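PDB 1UJN: dehydroquinate synthase from Thermus thermophilus, which probably catalyses the conversion of 3-deoxy-D-arabino-heptulosonate 7-phosphate to 3-dehydroquinate with release of phosphate, using NAD and a divalent cobalt or zinc ion. Local coordinates for residues M1-P9 with A204-E215. Residues are numbered along the deposited sequence; the frame is centred on the assembly and turned at random.
Sequences MQRLEVREP and ARAVAVKVRVTE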
# COMPACT_ATOMS: atom_id res chain seq x y z
N MET A 1 17.26 -29.82 1.52
CA MET A 1 16.73 -28.50 1.95
C MET A 1 17.72 -27.40 1.59
O MET A 1 18.88 -27.45 1.99
CB MET A 1 16.47 -28.49 3.45
CG MET A 1 15.75 -27.24 3.96
SD MET A 1 14.18 -26.96 3.09
CE MET A 1 13.20 -28.33 3.70
N GLN A 2 17.26 -26.41 0.84
CA GLN A 2 18.10 -25.30 0.43
C GLN A 2 17.62 -24.03 1.12
O GLN A 2 16.43 -23.75 1.13
CB GLN A 2 18.00 -25.10 -1.08
CG GLN A 2 18.40 -26.33 -1.89
CD GLN A 2 19.85 -26.67 -1.71
OE1 GLN A 2 20.73 -25.85 -1.99
NE2 GLN A 2 20.13 -27.88 -1.25
N ARG A 3 18.54 -23.28 1.71
CA ARG A 3 18.16 -22.04 2.37
C ARG A 3 18.87 -20.86 1.72
O ARG A 3 20.10 -20.80 1.70
CB ARG A 3 18.50 -22.08 3.86
CG ARG A 3 17.95 -20.89 4.64
CD ARG A 3 18.44 -20.88 6.09
NE ARG A 3 17.98 -19.70 6.82
CZ ARG A 3 16.85 -19.64 7.52
NH1 ARG A 3 16.05 -20.70 7.61
NH2 ARG A 3 16.51 -18.51 8.13
N LEU A 4 18.08 -19.95 1.16
CA LEU A 4 18.62 -18.76 0.53
C LEU A 4 18.21 -17.58 1.38
O LEU A 4 17.29 -17.69 2.20
CB LEU A 4 18.06 -18.59 -0.89
CG LEU A 4 18.43 -19.62 -1.96
CD1 LEU A 4 17.82 -20.97 -1.63
CD2 LEU A 4 17.93 -19.12 -3.31
N GLU A 5 18.88 -16.45 1.20
CA GLU A 5 18.54 -15.26 1.96
C GLU A 5 18.47 -14.02 1.10
O GLU A 5 19.34 -13.79 0.25
CB GLU A 5 19.56 -15.02 3.08
CG GLU A 5 19.74 -16.18 4.05
CD GLU A 5 20.60 -15.81 5.25
OE1 GLU A 5 21.63 -15.13 5.06
OE2 GLU A 5 20.25 -16.20 6.38
N VAL A 6 17.42 -13.24 1.30
CA VAL A 6 17.27 -11.97 0.61
C VAL A 6 17.70 -11.02 1.70
O VAL A 6 17.27 -11.15 2.85
CB VAL A 6 15.81 -11.68 0.25
CG1 VAL A 6 15.65 -10.19 -0.10
CG2 VAL A 6 15.40 -12.53 -0.95
N ARG A 7 18.57 -10.07 1.36
CA ARG A 7 19.07 -9.13 2.35
C ARG A 7 18.48 -7.73 2.24
O ARG A 7 18.19 -7.09 3.24
CB ARG A 7 20.59 -9.04 2.25
CG ARG A 7 21.30 -10.39 2.37
CD ARG A 7 21.07 -10.99 3.74
NE ARG A 7 21.73 -10.22 4.78
CZ ARG A 7 21.49 -10.36 6.09
NH1 ARG A 7 20.60 -11.25 6.51
NH2 ARG A 7 22.15 -9.62 6.96
N GLU A 8 18.30 -7.27 1.01
CA GLU A 8 17.78 -5.92 0.77
C GLU A 8 16.58 -5.93 -0.17
O GLU A 8 16.48 -6.77 -1.06
CB GLU A 8 18.89 -5.04 0.20
CG GLU A 8 20.11 -4.91 1.10
CD GLU A 8 19.86 -4.05 2.33
OE1 GLU A 8 18.71 -4.03 2.82
OE2 GLU A 8 20.82 -3.41 2.82
N PRO A 9 15.65 -4.96 0.01
CA PRO A 9 15.69 -3.91 1.04
C PRO A 9 15.25 -4.40 2.41
O PRO A 9 15.49 -3.74 3.42
CB PRO A 9 14.75 -2.86 0.47
CG PRO A 9 13.71 -3.69 -0.19
CD PRO A 9 14.53 -4.74 -0.91
N ALA A 204 16.72 -23.84 -6.51
CA ALA A 204 17.47 -22.99 -5.60
C ALA A 204 18.42 -22.12 -6.41
O ALA A 204 18.62 -20.94 -6.11
CB ALA A 204 18.25 -23.83 -4.61
N ARG A 205 19.01 -22.70 -7.45
CA ARG A 205 19.93 -21.95 -8.29
C ARG A 205 19.17 -20.85 -9.03
O ARG A 205 19.65 -19.72 -9.17
CB ARG A 205 20.63 -22.88 -9.29
CG ARG A 205 21.59 -22.16 -10.22
CD ARG A 205 22.33 -23.13 -11.13
NE ARG A 205 23.38 -23.85 -10.41
CZ ARG A 205 24.54 -23.31 -10.03
NH1 ARG A 205 24.82 -22.04 -10.30
NH2 ARG A 205 25.42 -24.05 -9.38
N ALA A 206 17.97 -21.17 -9.50
CA ALA A 206 17.15 -20.21 -10.24
C ALA A 206 16.78 -19.01 -9.36
O ALA A 206 16.87 -17.86 -9.79
CB ALA A 206 15.88 -20.89 -10.75
N VAL A 207 16.37 -19.28 -8.13
CA VAL A 207 15.99 -18.20 -7.22
C VAL A 207 17.20 -17.34 -6.87
O VAL A 207 17.11 -16.11 -6.81
CB VAL A 207 15.39 -18.75 -5.90
CG1 VAL A 207 15.01 -17.59 -4.99
CG2 VAL A 207 14.17 -19.61 -6.21
N ALA A 208 18.34 -17.99 -6.66
CA ALA A 208 19.57 -17.28 -6.30
C ALA A 208 19.94 -16.23 -7.34
O ALA A 208 20.48 -15.18 -7.00
CB ALA A 208 20.70 -18.28 -6.12
N VAL A 209 19.65 -16.50 -8.61
CA VAL A 209 19.98 -15.53 -9.66
C VAL A 209 19.13 -14.26 -9.55
O VAL A 209 19.65 -13.15 -9.69
CB VAL A 209 19.81 -16.13 -11.07
CG1 VAL A 209 20.05 -15.06 -12.13
CG2 VAL A 209 20.77 -17.28 -11.26
N LYS A 210 17.83 -14.42 -9.29
CA LYS A 210 16.98 -13.24 -9.17
C LYS A 210 17.35 -12.46 -7.92
O LYS A 210 17.25 -11.24 -7.89
CB LYS A 210 15.49 -13.61 -9.14
CG LYS A 210 14.60 -12.38 -9.18
CD LYS A 210 13.12 -12.69 -9.38
CE LYS A 210 12.33 -11.39 -9.48
NZ LYS A 210 10.85 -11.58 -9.61
N VAL A 211 17.79 -13.16 -6.88
CA VAL A 211 18.19 -12.47 -5.66
C VAL A 211 19.37 -11.54 -5.95
O VAL A 211 19.34 -10.37 -5.57
CB VAL A 211 18.60 -13.47 -4.55
CG1 VAL A 211 19.24 -12.71 -3.39
CG2 VAL A 211 17.37 -14.23 -4.04
N ARG A 212 20.39 -12.05 -6.62
CA ARG A 212 21.58 -11.26 -6.93
C ARG A 212 21.29 -10.03 -7.79
O ARG A 212 21.66 -8.91 -7.43
CB ARG A 212 22.63 -12.11 -7.65
CG ARG A 212 23.28 -13.17 -6.78
CD ARG A 212 24.65 -13.54 -7.33
NE ARG A 212 24.58 -14.04 -8.70
CZ ARG A 212 24.09 -15.23 -9.04
NH1 ARG A 212 23.63 -16.05 -8.11
NH2 ARG A 212 24.07 -15.60 -10.31
N VAL A 213 20.63 -10.25 -8.92
CA VAL A 213 20.29 -9.16 -9.83
C VAL A 213 19.48 -8.07 -9.13
O VAL A 213 19.70 -6.88 -9.34
CB VAL A 213 19.48 -9.69 -11.02
CG1 VAL A 213 19.12 -8.54 -11.94
CG2 VAL A 213 20.29 -10.74 -11.77
N THR A 214 18.53 -8.50 -8.30
CA THR A 214 17.67 -7.58 -7.58
C THR A 214 18.40 -6.71 -6.56
O THR A 214 18.10 -5.52 -6.44
CB THR A 214 16.55 -8.35 -6.87
OG1 THR A 214 15.71 -8.98 -7.85
CG2 THR A 214 15.71 -7.41 -6.01
N GLU A 215 19.34 -7.29 -5.83
CA GLU A 215 20.07 -6.54 -4.82
C GLU A 215 21.13 -5.61 -5.39
O GLU A 215 21.41 -4.55 -4.81
CB GLU A 215 20.70 -7.50 -3.81
CG GLU A 215 19.67 -8.05 -2.84
CD GLU A 215 20.20 -9.15 -1.93
OE1 GLU A 215 19.38 -9.68 -1.14
OE2 GLU A 215 21.40 -9.48 -1.99
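Strand 2-6, the outermost strand at one end of the mixed sheet, lies against helix 199-216 of the helical C-terminal part in an apolar strand-on-helix contact closed at one end by a carboxylate. The axes of strand 2-6 and helical segment 204-215 run in nearly the same direction, 16° apart, and approach to 9.2 Å; Gln2, Leu4, Val6 and Glu8 follow Ala204, Ala208, Val211 and Glu215 in step. Leu4 is the main apolar contributor from the strand. Its CG stands anti to the carbonyl carbon, and the branch CD2 drops onto the helix, with Leu4 CD2 3.6 Å from Val207 CB. The same methyl lies over the backbone, Leu4 CD2 to Ala204 O being 3.4 Å. Small Ala204 and Ala208 let the strand come this close; Gln2 CG also rests on Ala204 CB at 3.7 Å, while the amide of Gln2 turns to Glu200. Further along, beta-branched Val6 and Val211 meet methyl to methyl, Val6 CG2 to Val211 CG2 at 4.0 Å. Where the strand ends, the long chain of Glu215, extended beyond CG, brings OE1 to the backbone. Arg7 N donates to Glu215 OE1 over 2.7 Å, nearly straight at 173°, on the syn side and 29° out of the carboxylate plane; Glu8 N adds a weak bond to the same oxygen. The grip is made by main-chain N-H groups, and the Arg7 guanidinium leads away without touching the carboxylate. An alanine in place of Glu215 would probably leave the N-H groups of Arg7 and Glu8 without this acceptor and the chain after the strand free to shift. Val207 also touches Ile14 on strand 12-17 and Ile123 on helix 120-126. The contact joins the edge of the N-terminal Rossmann-like alpha/beta domain to the helical C-terminal domain, the two-domain build of dehydroquinate synthases, whose active site lies in the cleft between them.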